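Local coordinates for SIR4-interacting protein SIF2 (Saccharomyces cerevisiae, PDB 1R5M), which is a WD-repeat subunit of the Set3C corepressor complex that antagonizes telomeric silencing in yeast and may recruit SIR4 to non-telomeric sites, at residues A[114-117]-A[122-125]; A[51-54]-A[60-63]. One frame throughout, in Å; residues are numbered along the deposited sequence.

Contacts 1 and 2 are equivalent antiparallel hairpins, each made by the first two strands of a four-stranded blade in the WD40 beta-propeller. Contact 2 comes first along the chain, joining strands 50-53 and 60-65 in WD 1; contact 1 follows in WD 2, between strands 111-116 and 122-127. Their centres lie about 9 Å apart in separate sheets, each about 12 Å from the centre of the chain. The two blades meet face to face: the Trp116 indole NE1 is 2.9 Å from Thr52 O, probably hydrogen-bonded, and Ile123 CD1 packs 3.4 Å from Ala62 CB. These contacts tie successive blades of the propeller together.

Contact 1 of 2, residues A[114-117]-A[122-125]; sequences LAWS and SIVT
Ala115 O takes two N-H donors: Val124 N across the hairpin at 2.9 Å, and Trp157 NE1 of the next blade. The Val124 donor stands 35° out of the carbonyl plane, and the CA-H of Ile123 also turns toward the same oxygen. This is the hairpin of the first two strands of a WD40 propeller blade, 111-116 and 122-127. Ala115 and Val124 form a hydrogen-bonded pair, completed by Ala115 N to Val124 O at 2.9 Å. Both side chains face strand 152-157 of the following blade. The other face carries Leu114, Trp116, Ile123 and Thr125; the first three touch strand 60-65 of the preceding blade.

There Ile123 lies against one face of the Trp116 indole. With CG1 anti to the backbone N (chi1 -178°) and the chain extended, CD1 reaches a CH-pi position 3.9 Å from the centroid of the five-membered ring, while CB lies 3.7 Å from CE3 of the six-membered ring. The indole N-H is turned to Thr52 O of the preceding blade. Farther along this face Leu114 CD2 meets Thr125 CG2; Thr125 OG1 is bonded to both His96 and Trp135, the His-Ser/Thr-Trp network familiar in WD repeats.

The turn end is closed by two serines. Ser117 N donates to Ser122 O at 2.8 Å, and Ser117 OG, which also has a weak bond with Asp119, accepts the backbone N-H of Ser122 at an OG to N distance of 3.2 Å.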
loop_
_atom_site.group_PDB
_atom_site.type_symbol
_atom_site.label_atom_id
_atom_site.label_comp_id
_atom_site.label_asym_id
_atom_site.label_seq_id
_atom_site.Cartn_x
_atom_site.Cartn_y
_atom_site.Cartn_z
ATOM N N LEU A 114 6.405 6.495 0.509
ATOM C CA LEU A 114 7.697 5.845 0.716
ATOM C C LEU A 114 7.603 4.462 0.084
ATOM O O LEU A 114 6.585 3.778 0.225
ATOM C CB LEU A 114 8.034 5.696 2.202
ATOM C CG LEU A 114 8.133 6.987 3.018
ATOM C CD1 LEU A 114 6.773 7.294 3.616
ATOM C CD2 LEU A 114 9.168 6.832 4.120
ATOM N N ALA A 115 8.658 4.049 -0.611
ATOM C CA ALA A 115 8.653 2.743 -1.256
ATOM C C ALA A 115 10.037 2.115 -1.329
ATOM O O ALA A 115 10.925 2.636 -2.002
ATOM C CB ALA A 115 8.069 2.858 -2.666
ATOM N N TRP A 116 10.212 1.000 -0.628
ATOM C CA TRP A 116 11.473 0.261 -0.648
ATOM C C TRP A 116 11.561 -0.531 -1.944
ATOM O O TRP A 116 10.540 -0.950 -2.495
ATOM C CB TRP A 116 11.540 -0.774 0.484
ATOM C CG TRP A 116 11.721 -0.247 1.859
ATOM C CD1 TRP A 116 10.759 -0.111 2.822
ATOM C CD2 TRP A 116 12.953 0.156 2.461
ATOM N NE1 TRP A 116 11.322 0.346 3.988
ATOM C CE2 TRP A 116 12.667 0.520 3.795
ATOM C CE3 TRP A 116 14.274 0.246 2.002
ATOM C CZ2 TRP A 116 13.654 0.968 4.677
ATOM C CZ3 TRP A 116 15.257 0.691 2.880
ATOM C CH2 TRP A 116 14.941 1.046 4.203
ATOM N N SER A 117 12.782 -0.743 -2.425
ATOM C CA SER A 117 12.983 -1.564 -3.609
ATOM C C SER A 117 12.759 -2.997 -3.111
ATOM O O SER A 117 12.840 -3.258 -1.908
ATOM C CB SER A 117 14.408 -1.395 -4.139
ATOM O OG SER A 117 15.355 -1.765 -3.155
ATOM N N SER A 122 17.360 -0.019 -1.418
ATOM C CA SER A 122 17.072 1.361 -1.793
ATOM C C SER A 122 15.647 1.734 -1.428
ATOM O O SER A 122 14.788 0.865 -1.268
ATOM C CB SER A 122 17.258 1.548 -3.297
ATOM O OG SER A 122 18.561 1.150 -3.695
ATOM N N ILE A 123 15.393 3.029 -1.306
ATOM C CA ILE A 123 14.053 3.500 -0.981
ATOM C C ILE A 123 13.788 4.849 -1.637
ATOM O O ILE A 123 14.688 5.682 -1.751
ATOM C CB ILE A 123 13.853 3.604 0.564
ATOM C CG1 ILE A 123 12.419 4.051 0.875
ATOM C CG2 ILE A 123 14.866 4.566 1.176
ATOM C CD1 ILE A 123 12.053 3.965 2.353
ATOM N N VAL A 124 12.560 5.039 -2.106
ATOM C CA VAL A 124 12.153 6.295 -2.724
ATOM C C VAL A 124 11.208 7.006 -1.766
ATOM O O VAL A 124 10.344 6.374 -1.153
ATOM C CB VAL A 124 11.383 6.065 -4.055
ATOM C CG1 VAL A 124 10.737 7.371 -4.524
ATOM C CG2 VAL A 124 12.328 5.543 -5.126
ATOM N N THR A 125 11.390 8.313 -1.620
ATOM C CA THR A 125 10.508 9.114 -0.779
ATOM C C THR A 125 9.931 10.210 -1.669
ATOM O O THR A 125 10.628 10.753 -2.534
ATOM C CB THR A 125 11.253 9.753 0.426
ATOM O OG1 THR A 125 12.356 10.543 -0.035
ATOM C CG2 THR A 125 11.756 8.670 1.373
#

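Contact 2 of 2, residues A[51-54]-A[60-63]. With SO4 (sulfate ion), chain C.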
loop_
_atom_site.group_PDB
_atom_site.type_symbol
_atom_site.label_atom_id
_atom_site.label_comp_id
_atom_site.label_asym_id
_atom_site.label_seq_id
_atom_site.Cartn_x
_atom_site.Cartn_y
_atom_site.Cartn_z
ATOM N N SER A 51 4.262 4.797 6.914
ATOM C CA SER A 51 5.515 4.092 7.117
ATOM C C SER A 51 5.531 2.803 6.320
ATOM O O SER A 51 4.496 2.337 5.847
ATOM C CB SER A 51 5.732 3.793 8.608
ATOM O OG SER A 51 4.804 2.836 9.093
ATOM N N THR A 52 6.722 2.247 6.151
ATOM C CA THR A 52 6.881 1.000 5.429
ATOM C C THR A 52 8.161 0.322 5.913
ATOM O O THR A 52 9.227 0.937 5.968
ATOM C CB THR A 52 6.908 1.238 3.894
ATOM O OG1 THR A 52 7.089 -0.011 3.218
ATOM C CG2 THR A 52 8.015 2.209 3.507
ATOM N N TRP A 53 8.037 -0.943 6.298
ATOM C CA TRP A 53 9.176 -1.703 6.795
ATOM C C TRP A 53 10.023 -2.260 5.663
ATOM O O TRP A 53 9.531 -2.506 4.563
ATOM C CB TRP A 53 8.701 -2.864 7.671
ATOM C CG TRP A 53 8.002 -2.446 8.923
ATOM C CD1 TRP A 53 6.700 -2.056 9.046
ATOM C CD2 TRP A 53 8.564 -2.400 10.241
ATOM N NE1 TRP A 53 6.413 -1.772 10.363
ATOM C CE2 TRP A 53 7.540 -1.975 11.116
ATOM C CE3 TRP A 53 9.834 -2.676 10.766
ATOM C CZ2 TRP A 53 7.746 -1.820 12.493
ATOM C CZ3 TRP A 53 10.039 -2.522 12.138
ATOM C CH2 TRP A 53 8.997 -2.098 12.983
ATOM N N ASN A 54 11.305 -2.459 5.942
ATOM C CA ASN A 54 12.207 -3.006 4.946
ATOM C C ASN A 54 11.725 -4.416 4.600
ATOM O O ASN A 54 11.404 -5.206 5.487
ATOM C CB ASN A 54 13.623 -3.043 5.505
ATOM C CG ASN A 54 14.647 -3.386 4.450
ATOM O OD1 ASN A 54 14.781 -4.541 4.050
ATOM N ND2 ASN A 54 15.366 -2.374 3.977
ATOM N N ILE A 60 14.156 -2.891 10.448
ATOM C CA ILE A 60 14.228 -1.566 9.841
ATOM C C ILE A 60 12.900 -1.003 9.351
ATOM O O ILE A 60 12.188 -1.628 8.565
ATOM C CB ILE A 60 15.240 -1.562 8.676
ATOM C CG1 ILE A 60 16.624 -1.957 9.202
ATOM C CG2 ILE A 60 15.289 -0.183 8.025
ATOM C CD1 ILE A 60 17.702 -2.011 8.137
ATOM N N LEU A 61 12.592 0.199 9.826
ATOM C CA LEU A 61 11.364 0.902 9.485
ATOM C C LEU A 61 11.666 2.258 8.855
ATOM O O LEU A 61 12.568 2.974 9.294
ATOM C CB LEU A 61 10.522 1.120 10.754
ATOM C CG LEU A 61 9.249 1.968 10.653
ATOM C CD1 LEU A 61 8.237 1.266 9.763
ATOM C CD2 LEU A 61 8.659 2.191 12.046
ATOM N N ALA A 62 10.920 2.599 7.811
ATOM C CA ALA A 62 11.064 3.897 7.167
ATOM C C ALA A 62 9.752 4.622 7.426
ATOM O O ALA A 62 8.682 4.049 7.236
ATOM C CB ALA A 62 11.277 3.737 5.669
ATOM N N TYR A 63 9.813 5.867 7.878
ATOM C CA TYR A 63 8.572 6.587 8.105
ATOM C C TYR A 63 8.651 8.033 7.651
ATOM O O TYR A 63 9.697 8.674 7.738
ATOM C CB TYR A 63 8.141 6.486 9.579
ATOM C CG TYR A 63 9.083 7.075 10.605
ATOM C CD1 TYR A 63 9.170 8.454 10.787
ATOM C CD2 TYR A 63 9.839 6.252 11.439
ATOM C CE1 TYR A 63 9.976 9.000 11.782
ATOM C CE2 TYR A 63 10.652 6.791 12.440
ATOM C CZ TYR A 63 10.709 8.167 12.603
ATOM O OH TYR A 63 11.480 8.710 13.606
HETATM S S SO4 C . 3.544 -1.331 2.978
HETATM O O1 SO4 C . 2.928 -2.279 2.029
HETATM O O2 SO4 C . 3.597 0.014 2.377
HETATM O O3 SO4 C . 2.733 -1.283 4.214
HETATM O O4 SO4 C . 4.917 -1.769 3.287
#
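Thr52 and Ala62 form a hydrogen-bonded pair of an antiparallel hairpin, the first two strands of the WD 1 blade in the beta-propeller. Its backbone bonds run from Thr52 N to Ala62 O (2.9 Å) and from Ala62 N back to Thr52 O (3.0 Å). A third, almost straight at 174°, links Asn54 N to Ile60 O and holds the hairpin together at its turn end, where Asn54 OD1 also accepts the backbone N-H groups of Leu56 and Asp57.

The apolar contact is a CH-pi one. Leu61 has CG anti to the backbone N (chi1 174°), which turns its branch toward the indole; CD1 then sits 3.5 Å from the centroid of the five-membered ring of Trp53, only 6° off the ring normal. Leu61 CB lies by the six-membered ring, 3.9 Å from CZ3, and CD1 also touches Ser51 CB.

Side-chain polar bonds lead outward. Ser51 OG is held by the hydroxyls of Ser401 and Ser410 in the WD 8 blade, and Asn54 ND2 donates to Gly120 O in the turn of the WD 2 hairpin. Thr52 OG1 donates to O4 of a sulfate ion, probably from the crystallisation liquor, at 2.8 Å.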